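Local coordinates for protein alpha-pyrone synthesis polyketide synthase-like Pks18 (Mycobacterium tuberculosis, PDB 1TED) that probably extends medium- and long-chain aliphatic acyl-CoA starters with malonyl-CoA to build tri- and tetraketide alpha-pyrones, as a homodimeric type III polyketide synthase, at residues L138-T144 and L198-L204; G174-M179 and L348-I353; L309-P314 and V355-M359. Residue numbers count along the deposited sequence, not the author numbering.

Interaction 1. Residues L138-T144 and L198-L204; sequences LVLATST and LVVCIEL. With MYR (myristic acid), chain E.
Lay 138-142 and 198-204 as parallel extended strands, axes 4.7 Å apart at 12°, with Leu138 beside Leu198 and Ala141 beside Cys201. The ladder runs Val139 N to Leu198 O (2.8 Å), Val200 N to Val139 O (2.7 Å), Ala141 N to Val200 O (2.9 Å) and Ile202 N to Ala141 O (3.2 Å). Ala141 O also accepts from Thr142 OG1 (2.6 Å; chi1 m).

As segment 138-144 leaves the sheet after Thr142, side chains replace the ladder. Ser143 N donates to Glu203 OE2 at 2.6 Å. Thr144 OG1 (chi1 p) donates to that OE2 at 3.1 Å and accepts from Leu204 N at 2.9 Å, while Glu203 OE1 bonds the Ser349 hydroxyl. A water 2.6 Å from Ser143 OG donates to Glu203 OE1 at 3.3 Å, and Gly174 N bonds Ser143 OG weakly.

Myristate C14 ends 3.0 Å from Ser143 O. Buried Glu203 thus takes up the Ser143 amide and Thr144 hydroxyl where thiolase-fold strand pairing ends beside the fatty chain.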
loop_
_atom_site.group_PDB
_atom_site.type_symbol
_atom_site.label_atom_id
_atom_site.label_comp_id
_atom_site.label_asym_id
_atom_site.label_seq_id
_atom_site.Cartn_x
_atom_site.Cartn_y
_atom_site.Cartn_z
ATOM N N LEU A 138 9.672 -2.728 -7.083
ATOM C CA LEU A 138 10.056 -1.693 -6.146
ATOM C C LEU A 138 8.915 -1.549 -5.153
ATOM O O LEU A 138 7.807 -1.162 -5.537
ATOM C CB LEU A 138 10.261 -0.366 -6.877
ATOM C CG LEU A 138 10.196 0.899 -6.019
ATOM C CD1 LEU A 138 11.236 0.845 -4.927
ATOM C CD2 LEU A 138 10.431 2.108 -6.892
ATOM N N VAL A 139 9.168 -1.881 -3.888
ATOM C CA VAL A 139 8.126 -1.747 -2.870
ATOM C C VAL A 139 8.476 -0.576 -1.971
ATOM O O VAL A 139 9.571 -0.501 -1.396
ATOM C CB VAL A 139 7.972 -3.029 -2.016
ATOM C CG1 VAL A 139 6.815 -2.866 -1.032
ATOM C CG2 VAL A 139 7.724 -4.221 -2.914
ATOM N N LEU A 140 7.539 0.349 -1.851
ATOM C CA LEU A 140 7.758 1.531 -1.035
ATOM C C LEU A 140 6.758 1.560 0.119
ATOM O O LEU A 140 5.548 1.507 -0.097
ATOM C CB LEU A 140 7.606 2.776 -1.911
ATOM C CG LEU A 140 8.014 4.157 -1.395
ATOM C CD1 LEU A 140 7.022 4.635 -0.347
ATOM C CD2 LEU A 140 9.443 4.101 -0.858
ATOM N N ALA A 141 7.274 1.632 1.344
ATOM C CA ALA A 141 6.418 1.685 2.518
ATOM C C ALA A 141 6.621 2.974 3.310
ATOM O O ALA A 141 7.751 3.466 3.447
ATOM C CB ALA A 141 6.678 0.484 3.411
ATOM N N THR A 142 5.512 3.505 3.830
ATOM C CA THR A 142 5.524 4.723 4.638
ATOM C C THR A 142 4.184 4.871 5.333
ATOM O O THR A 142 3.182 4.308 4.892
ATOM C CB THR A 142 5.692 6.007 3.783
ATOM O OG1 THR A 142 6.681 5.788 2.772
ATOM C CG2 THR A 142 6.114 7.182 4.664
ATOM N N SER A 143 4.172 5.649 6.409
ATOM C CA SER A 143 2.951 5.940 7.146
ATOM C C SER A 143 2.983 7.419 7.520
ATOM O O SER A 143 2.161 7.890 8.297
ATOM C CB SER A 143 2.861 5.068 8.402
ATOM O OG SER A 143 2.592 3.719 8.052
ATOM N N THR A 144 3.932 8.153 6.940
ATOM C CA THR A 144 4.096 9.580 7.231
ATOM C C THR A 144 4.081 10.510 6.014
ATOM O O THR A 144 4.424 11.683 6.136
ATOM C CB THR A 144 5.419 9.830 7.998
ATOM O OG1 THR A 144 6.503 9.188 7.309
ATOM C CG2 THR A 144 5.330 9.285 9.430
ATOM N N LEU A 198 13.526 -4.325 -5.057
ATOM C CA LEU A 198 14.052 -3.251 -4.233
ATOM C C LEU A 198 12.961 -2.841 -3.250
ATOM O O LEU A 198 11.838 -2.511 -3.659
ATOM C CB LEU A 198 14.451 -2.046 -5.102
ATOM C CG LEU A 198 14.888 -0.770 -4.360
ATOM C CD1 LEU A 198 16.209 -1.004 -3.646
ATOM C CD2 LEU A 198 15.046 0.380 -5.339
ATOM N N VAL A 199 13.286 -2.890 -1.960
ATOM C CA VAL A 199 12.350 -2.507 -0.906
ATOM C C VAL A 199 12.847 -1.230 -0.239
ATOM O O VAL A 199 14.012 -1.125 0.147
ATOM C CB VAL A 199 12.195 -3.629 0.153
ATOM C CG1 VAL A 199 11.276 -3.171 1.275
ATOM C CG2 VAL A 199 11.601 -4.848 -0.495
ATOM N N VAL A 200 11.958 -0.253 -0.106
ATOM C CA VAL A 200 12.338 1.018 0.479
ATOM C C VAL A 200 11.335 1.480 1.528
ATOM O O VAL A 200 10.144 1.625 1.251
ATOM C CB VAL A 200 12.484 2.108 -0.635
ATOM C CG1 VAL A 200 12.879 3.438 -0.038
ATOM C CG2 VAL A 200 13.530 1.677 -1.652
ATOM N N CYS A 201 11.830 1.681 2.746
ATOM C CA CYS A 201 11.007 2.161 3.841
ATOM C C CYS A 201 11.541 3.555 4.157
ATOM O O CYS A 201 12.730 3.732 4.409
ATOM C CB CYS A 201 11.132 1.231 5.046
ATOM S SG CYS A 201 10.663 -0.489 4.711
ATOM N N ILE A 202 10.664 4.547 4.113
ATOM C CA ILE A 202 11.057 5.927 4.359
ATOM C C ILE A 202 10.076 6.525 5.354
ATOM O O ILE A 202 8.865 6.526 5.135
ATOM C CB ILE A 202 11.044 6.743 3.034
ATOM C CG1 ILE A 202 11.273 8.230 3.315
ATOM C CG2 ILE A 202 9.731 6.520 2.301
ATOM C CD1 ILE A 202 12.724 8.599 3.560
ATOM N N GLU A 203 10.595 7.038 6.457
ATOM C CA GLU A 203 9.711 7.579 7.463
ATOM C C GLU A 203 10.172 8.955 7.913
ATOM O O GLU A 203 11.292 9.130 8.404
ATOM C CB GLU A 203 9.640 6.593 8.631
ATOM C CG GLU A 203 8.230 6.286 9.123
ATOM C CD GLU A 203 7.361 5.516 8.126
ATOM O OE1 GLU A 203 7.654 4.330 7.852
ATOM O OE2 GLU A 203 6.376 6.096 7.627
ATOM N N LEU A 204 9.298 9.934 7.714
ATOM C CA LEU A 204 9.572 11.318 8.073
ATOM C C LEU A 204 8.548 11.852 9.059
ATOM O O LEU A 204 7.604 12.552 8.679
ATOM C CB LEU A 204 9.572 12.193 6.818
ATOM C CG LEU A 204 10.921 12.420 6.138
ATOM C CD1 LEU A 204 11.672 11.118 6.017
ATOM C CD2 LEU A 204 10.693 13.061 4.770
HETATM C C1 MYR E . 10.230 16.894 18.292
HETATM O O1 MYR E . 11.442 17.047 18.432
HETATM O O2 MYR E . 9.491 17.015 19.271
HETATM C C2 MYR E . 9.644 16.561 16.919
HETATM C C3 MYR E . 9.074 15.142 16.897
HETATM C C4 MYR E . 8.515 14.794 15.515
HETATM C C5 MYR E . 7.900 13.393 15.496
HETATM C C6 MYR E . 6.666 13.281 16.396
HETATM C C7 MYR E . 5.470 14.077 15.865
HETATM C C8 MYR E . 4.910 13.491 14.567
HETATM C C9 MYR E . 4.356 12.080 14.776
HETATM C C10 MYR E . 3.936 11.460 13.443
HETATM C C11 MYR E . 3.441 10.026 13.641
HETATM C C12 MYR E . 3.069 9.382 12.304
HETATM C C13 MYR E . 2.649 7.925 12.511
HETATM C C14 MYR E . 2.312 7.254 11.179
HETATM O O HOH W 1 4.890 2.604 7.883
#

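Interaction 2. Residues G174-M179 and L348-I353; sequences GCAAAM and LSVSLI
Two helix beginnings meet here at the centre of the chain, helix 177-191 bringing its N-terminal end against that of helix 349-361. Positive phi occurs at Gly174 (55/-144), three residues ahead of the first helix, and at Leu348 (55/-131), directly ahead of the second. Gly174 O accepts from Ala177 N at 3.2 Å, and Leu348 O from Ser351 N, also at 3.2 Å. Cys175 and Leu348 are the closest pair by CA atoms, 4.1 Å apart.

Ser349 is the hub. Its CA makes a CA-H...O contact with Cys175 O at 3.5 Å, and its CB lies 3.6 Å from Gly174 O and 3.8 Å from Ala177 CB. With chi1 p, its hydroxyl hydrogen-bonds to Glu203.

Cys175, the nucleophile by similarity, takes chi1 m and sets SG 4.2 Å from Leu348 CG; its side chain also touches His313. Leu348 in turn reaches the bound myristate.

Ala178 directs its CB toward the other helix, 3.5 Å from Ser349 O and 4.0 Å from Ile353 CD1. So small a side chain lets the backbones approach closely. Farther along, Met179 (chi1 and chi2 both m) brings CE to 3.9 Å from Leu352 CD2.

Helices 177-191 and 349-361 form the buried central layer of the thiolase fold, one from each half of the chain. The junction is held by van der Waals and CH...O contacts; the hydroxyl of Ser349, the serine in the contact, is satisfied by Glu203, so the two segments meet by close, largely apolar packing beside the probable nucleophile.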
loop_
_atom_site.group_PDB
_atom_site.type_symbol
_atom_site.label_atom_id
_atom_site.label_comp_id
_atom_site.label_asym_id
_atom_site.label_seq_id
_atom_site.Cartn_x
_atom_site.Cartn_y
_atom_site.Cartn_z
ATOM N N GLY A 174 2.083 0.907 9.444
ATOM C CA GLY A 174 2.935 1.282 10.562
ATOM C C GLY A 174 4.360 0.784 10.760
ATOM O O GLY A 174 5.134 0.604 9.817
ATOM N N CYS A 175 4.693 0.574 12.029
ATOM C CA CYS A 175 6.021 0.142 12.447
ATOM C C CYS A 175 6.446 -1.214 11.915
ATOM O O CYS A 175 7.637 -1.514 11.875
ATOM C CB CYS A 175 6.119 0.141 13.988
ATOM S SG CYS A 175 5.877 1.759 14.786
ATOM N N ALA A 176 5.482 -2.030 11.498
ATOM C CA ALA A 176 5.798 -3.365 10.986
ATOM C C ALA A 176 5.772 -3.480 9.458
ATOM O O ALA A 176 5.870 -4.581 8.918
ATOM C CB ALA A 176 4.841 -4.399 11.603
ATOM N N ALA A 177 5.671 -2.347 8.770
ATOM C CA ALA A 177 5.582 -2.341 7.305
ATOM C C ALA A 177 6.779 -2.927 6.541
ATOM O O ALA A 177 6.636 -3.374 5.402
ATOM C CB ALA A 177 5.287 -0.923 6.818
ATOM N N ALA A 178 7.959 -2.930 7.149
ATOM C CA ALA A 178 9.112 -3.489 6.465
ATOM C C ALA A 178 8.858 -4.964 6.214
ATOM O O ALA A 178 9.303 -5.501 5.204
ATOM C CB ALA A 178 10.372 -3.307 7.292
ATOM N N MET A 179 8.135 -5.615 7.125
ATOM C CA MET A 179 7.815 -7.038 6.977
ATOM C C MET A 179 6.790 -7.317 5.870
ATOM O O MET A 179 6.943 -8.284 5.117
ATOM C CB MET A 179 7.303 -7.623 8.299
ATOM C CG MET A 179 8.356 -7.708 9.406
ATOM S SD MET A 179 9.765 -8.753 8.980
ATOM C CE MET A 179 10.916 -7.562 8.326
ATOM N N LEU A 348 9.649 4.144 12.963
ATOM C CA LEU A 348 8.599 3.306 12.412
ATOM C C LEU A 348 9.130 2.096 11.626
ATOM O O LEU A 348 10.003 1.377 12.118
ATOM C CB LEU A 348 7.673 4.178 11.551
ATOM C CG LEU A 348 6.626 5.009 12.316
ATOM C CD1 LEU A 348 7.198 5.551 13.599
ATOM C CD2 LEU A 348 6.119 6.142 11.454
ATOM N N SER A 349 8.613 1.879 10.416
ATOM C CA SER A 349 9.015 0.741 9.590
ATOM C C SER A 349 10.511 0.584 9.378
ATOM O O SER A 349 11.011 -0.524 9.238
ATOM C CB SER A 349 8.332 0.811 8.224
ATOM O OG SER A 349 8.631 2.025 7.554
ATOM N N VAL A 350 11.221 1.701 9.364
ATOM C CA VAL A 350 12.656 1.710 9.132
ATOM C C VAL A 350 13.523 1.059 10.211
ATOM O O VAL A 350 14.541 0.435 9.901
ATOM C CB VAL A 350 13.139 3.167 8.957
ATOM C CG1 VAL A 350 14.649 3.210 8.823
ATOM C CG2 VAL A 350 12.455 3.799 7.752
ATOM N N SER A 351 13.113 1.209 11.471
ATOM C CA SER A 351 13.881 0.710 12.609
ATOM C C SER A 351 14.307 -0.748 12.594
ATOM O O SER A 351 15.442 -1.077 12.934
ATOM C CB SER A 351 13.135 1.022 13.900
ATOM O OG SER A 351 12.986 2.424 14.041
ATOM N N LEU A 352 13.407 -1.630 12.198
ATOM C CA LEU A 352 13.751 -3.035 12.160
ATOM C C LEU A 352 14.970 -3.249 11.259
ATOM O O LEU A 352 15.848 -4.046 11.572
ATOM C CB LEU A 352 12.542 -3.833 11.658
ATOM C CG LEU A 352 12.401 -5.285 12.113
ATOM C CD1 LEU A 352 12.645 -5.387 13.607
ATOM C CD2 LEU A 352 11.002 -5.791 11.755
ATOM N N ILE A 353 15.051 -2.517 10.152
ATOM C CA ILE A 353 16.184 -2.698 9.243
ATOM C C ILE A 353 17.497 -2.111 9.778
ATOM O O ILE A 353 18.571 -2.619 9.467
ATOM C CB ILE A 353 15.846 -2.154 7.832
ATOM C CG1 ILE A 353 14.684 -2.966 7.248
ATOM C CG2 ILE A 353 17.045 -2.280 6.913
ATOM C CD1 ILE A 353 14.090 -2.388 5.993
#

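Interaction 3. Residues L309-P314 and V355-M359; sequences LWAIHP and VLETM
Leu309 starts the segment with positive phi (83/119) and points its side chain toward helix 349-361, placing CD2 3.8 Å from Met359 CG. The CA-to-CB bond of Trp310 points away from the helix, and its side chain touches Ile304 and Ile329, yet its backbone O lies 3.4 Å from Met359 CE. Ala311 faces the helix and is the centre of an inverse gamma turn, with a weak Ile312 N to Trp310 O bond of 3.0 Å; its CB sits 3.5 Å from Val355 CG1 and 4.0 Å from Met359 CE. Pro314 faces back, CD 3.7 Å from Val355 CG2.

Val355 (chi1 t) and Met359, one turn apart, supply the apolar face. Met359 is stretched (chi1 m, chi2 and chi3 t), carrying CE to the strand backbone. The axes of strand 310-312 and helix 355-359 approach to 9.0 Å at 157°, nearly antiparallel. Strand 310-312 pairs in parallel with 370-378, and helix 349-361 lies on the path between them: a beta-alpha-beta crossover of the C-terminal thiolase half.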
loop_
_atom_site.group_PDB
_atom_site.type_symbol
_atom_site.label_atom_id
_atom_site.label_comp_id
_atom_site.label_asym_id
_atom_site.label_seq_id
_atom_site.Cartn_x
_atom_site.Cartn_y
_atom_site.Cartn_z
ATOM N N LEU A 309 20.322 -13.620 18.353
ATOM C CA LEU A 309 19.773 -12.416 17.713
ATOM C C LEU A 309 18.257 -12.295 17.745
ATOM O O LEU A 309 17.524 -13.120 17.196
ATOM C CB LEU A 309 20.200 -12.308 16.238
ATOM C CG LEU A 309 21.669 -12.387 15.815
ATOM C CD1 LEU A 309 21.768 -12.321 14.299
ATOM C CD2 LEU A 309 22.447 -11.261 16.458
ATOM N N TRP A 310 17.802 -11.238 18.388
ATOM C CA TRP A 310 16.398 -10.937 18.466
ATOM C C TRP A 310 16.271 -9.505 17.976
ATOM O O TRP A 310 16.598 -8.558 18.688
ATOM C CB TRP A 310 15.892 -11.084 19.900
ATOM C CG TRP A 310 15.750 -12.527 20.316
ATOM C CD1 TRP A 310 16.662 -13.283 21.002
ATOM C CD2 TRP A 310 14.646 -13.397 20.029
ATOM N NE1 TRP A 310 16.195 -14.565 21.156
ATOM C CE2 TRP A 310 14.960 -14.663 20.567
ATOM C CE3 TRP A 310 13.423 -13.229 19.366
ATOM C CZ2 TRP A 310 14.093 -15.758 20.464
ATOM C CZ3 TRP A 310 12.559 -14.323 19.261
ATOM C CH2 TRP A 310 12.903 -15.569 19.810
ATOM N N ALA A 311 15.835 -9.357 16.732
ATOM C CA ALA A 311 15.650 -8.036 16.137
ATOM C C ALA A 311 14.247 -7.560 16.494
ATOM O O ALA A 311 13.312 -7.627 15.686
ATOM C CB ALA A 311 15.835 -8.102 14.608
ATOM N N ILE A 312 14.110 -7.094 17.729
ATOM C CA ILE A 312 12.841 -6.607 18.231
ATOM C C ILE A 312 12.650 -5.160 17.816
ATOM O O ILE A 312 13.517 -4.325 18.060
ATOM C CB ILE A 312 12.796 -6.693 19.768
ATOM C CG1 ILE A 312 12.966 -8.156 20.205
ATOM C CG2 ILE A 312 11.498 -6.082 20.287
ATOM C CD1 ILE A 312 13.079 -8.344 21.704
ATOM N N HIS A 313 11.521 -4.860 17.184
ATOM C CA HIS A 313 11.265 -3.493 16.770
ATOM C C HIS A 313 11.464 -2.529 17.939
ATOM O O HIS A 313 10.741 -2.591 18.933
ATOM C CB HIS A 313 9.845 -3.320 16.247
ATOM C CG HIS A 313 9.492 -1.889 16.005
ATOM N ND1 HIS A 313 10.144 -1.117 15.066
ATOM C CD2 HIS A 313 8.664 -1.049 16.669
ATOM C CE1 HIS A 313 9.742 0.136 15.169
ATOM N NE2 HIS A 313 8.844 0.204 16.136
ATOM N N PRO A 314 12.442 -1.616 17.822
ATOM C CA PRO A 314 12.713 -0.644 18.888
ATOM C C PRO A 314 11.765 0.547 18.858
ATOM O O PRO A 314 12.180 1.677 18.638
ATOM C CB PRO A 314 14.165 -0.257 18.634
ATOM C CG PRO A 314 14.274 -0.346 17.137
ATOM C CD PRO A 314 13.495 -1.584 16.787
ATOM N N VAL A 355 18.217 -2.235 12.811
ATOM C CA VAL A 355 18.559 -3.284 13.756
ATOM C C VAL A 355 19.295 -4.438 13.097
ATOM O O VAL A 355 20.305 -4.918 13.611
ATOM C CB VAL A 355 17.290 -3.813 14.444
ATOM C CG1 VAL A 355 17.596 -5.095 15.208
ATOM C CG2 VAL A 355 16.762 -2.752 15.389
ATOM N N LEU A 356 18.779 -4.875 11.955
ATOM C CA LEU A 356 19.354 -5.974 11.196
ATOM C C LEU A 356 20.772 -5.634 10.733
ATOM O O LEU A 356 21.664 -6.478 10.803
ATOM C CB LEU A 356 18.424 -6.302 10.014
ATOM C CG LEU A 356 18.549 -7.565 9.148
ATOM C CD1 LEU A 356 19.687 -7.390 8.186
ATOM C CD2 LEU A 356 18.760 -8.807 10.003
ATOM N N GLU A 357 20.992 -4.394 10.288
ATOM C CA GLU A 357 22.321 -3.977 9.832
ATOM C C GLU A 357 23.401 -4.085 10.916
ATOM O O GLU A 357 24.538 -4.427 10.625
ATOM C CB GLU A 357 22.293 -2.535 9.285
ATOM C CG GLU A 357 23.676 -2.011 8.833
ATOM C CD GLU A 357 23.613 -0.651 8.148
ATOM O OE1 GLU A 357 23.231 0.343 8.797
ATOM O OE2 GLU A 357 23.942 -0.573 6.948
ATOM N N THR A 358 23.051 -3.774 12.159
ATOM C CA THR A 358 24.009 -3.858 13.261
ATOM C C THR A 358 24.412 -5.311 13.487
ATOM O O THR A 358 25.583 -5.611 13.722
ATOM C CB THR A 358 23.406 -3.307 14.576
ATOM O OG1 THR A 358 23.195 -1.893 14.450
ATOM C CG2 THR A 358 24.338 -3.580 15.758
ATOM N N MET A 359 23.432 -6.209 13.413
ATOM C CA MET A 359 23.671 -7.635 13.615
ATOM C C MET A 359 24.527 -8.186 12.488
ATOM O O MET A 359 25.303 -9.126 12.681
ATOM C CB MET A 359 22.339 -8.392 13.687
ATOM C CG MET A 359 21.443 -7.945 14.849
ATOM S SD MET A 359 19.818 -8.741 14.830
ATOM C CE MET A 359 19.289 -8.543 16.561
#

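How the interactions relate
Interaction 2 is the middle of the three, its centre 9 Å from that of interaction 1 and 11 Å from that of interaction 3. Toward interaction 1 it is tied by Glu203 OE1 to Ser349 OG (2.5 Å) and by packing of Glu203 CG on Leu348 CD2 (3.1 Å). Toward interaction 3, with which it shares helix 349-361, Cys175 CB lies 3.5 Å from His313 NE2 and Leu352 CD1 3.1 Å from Ala311 O. With Asn346 touching His313, this is consistent with the Cys-His-Asn triad of chalcone synthases. Interactions 1 and 3 stay about 9 Å apart at their nearest atoms, although both reach the same sheet. Myristate touches Thr144 and Leu348, so its tunnel borders interactions 1 and 2.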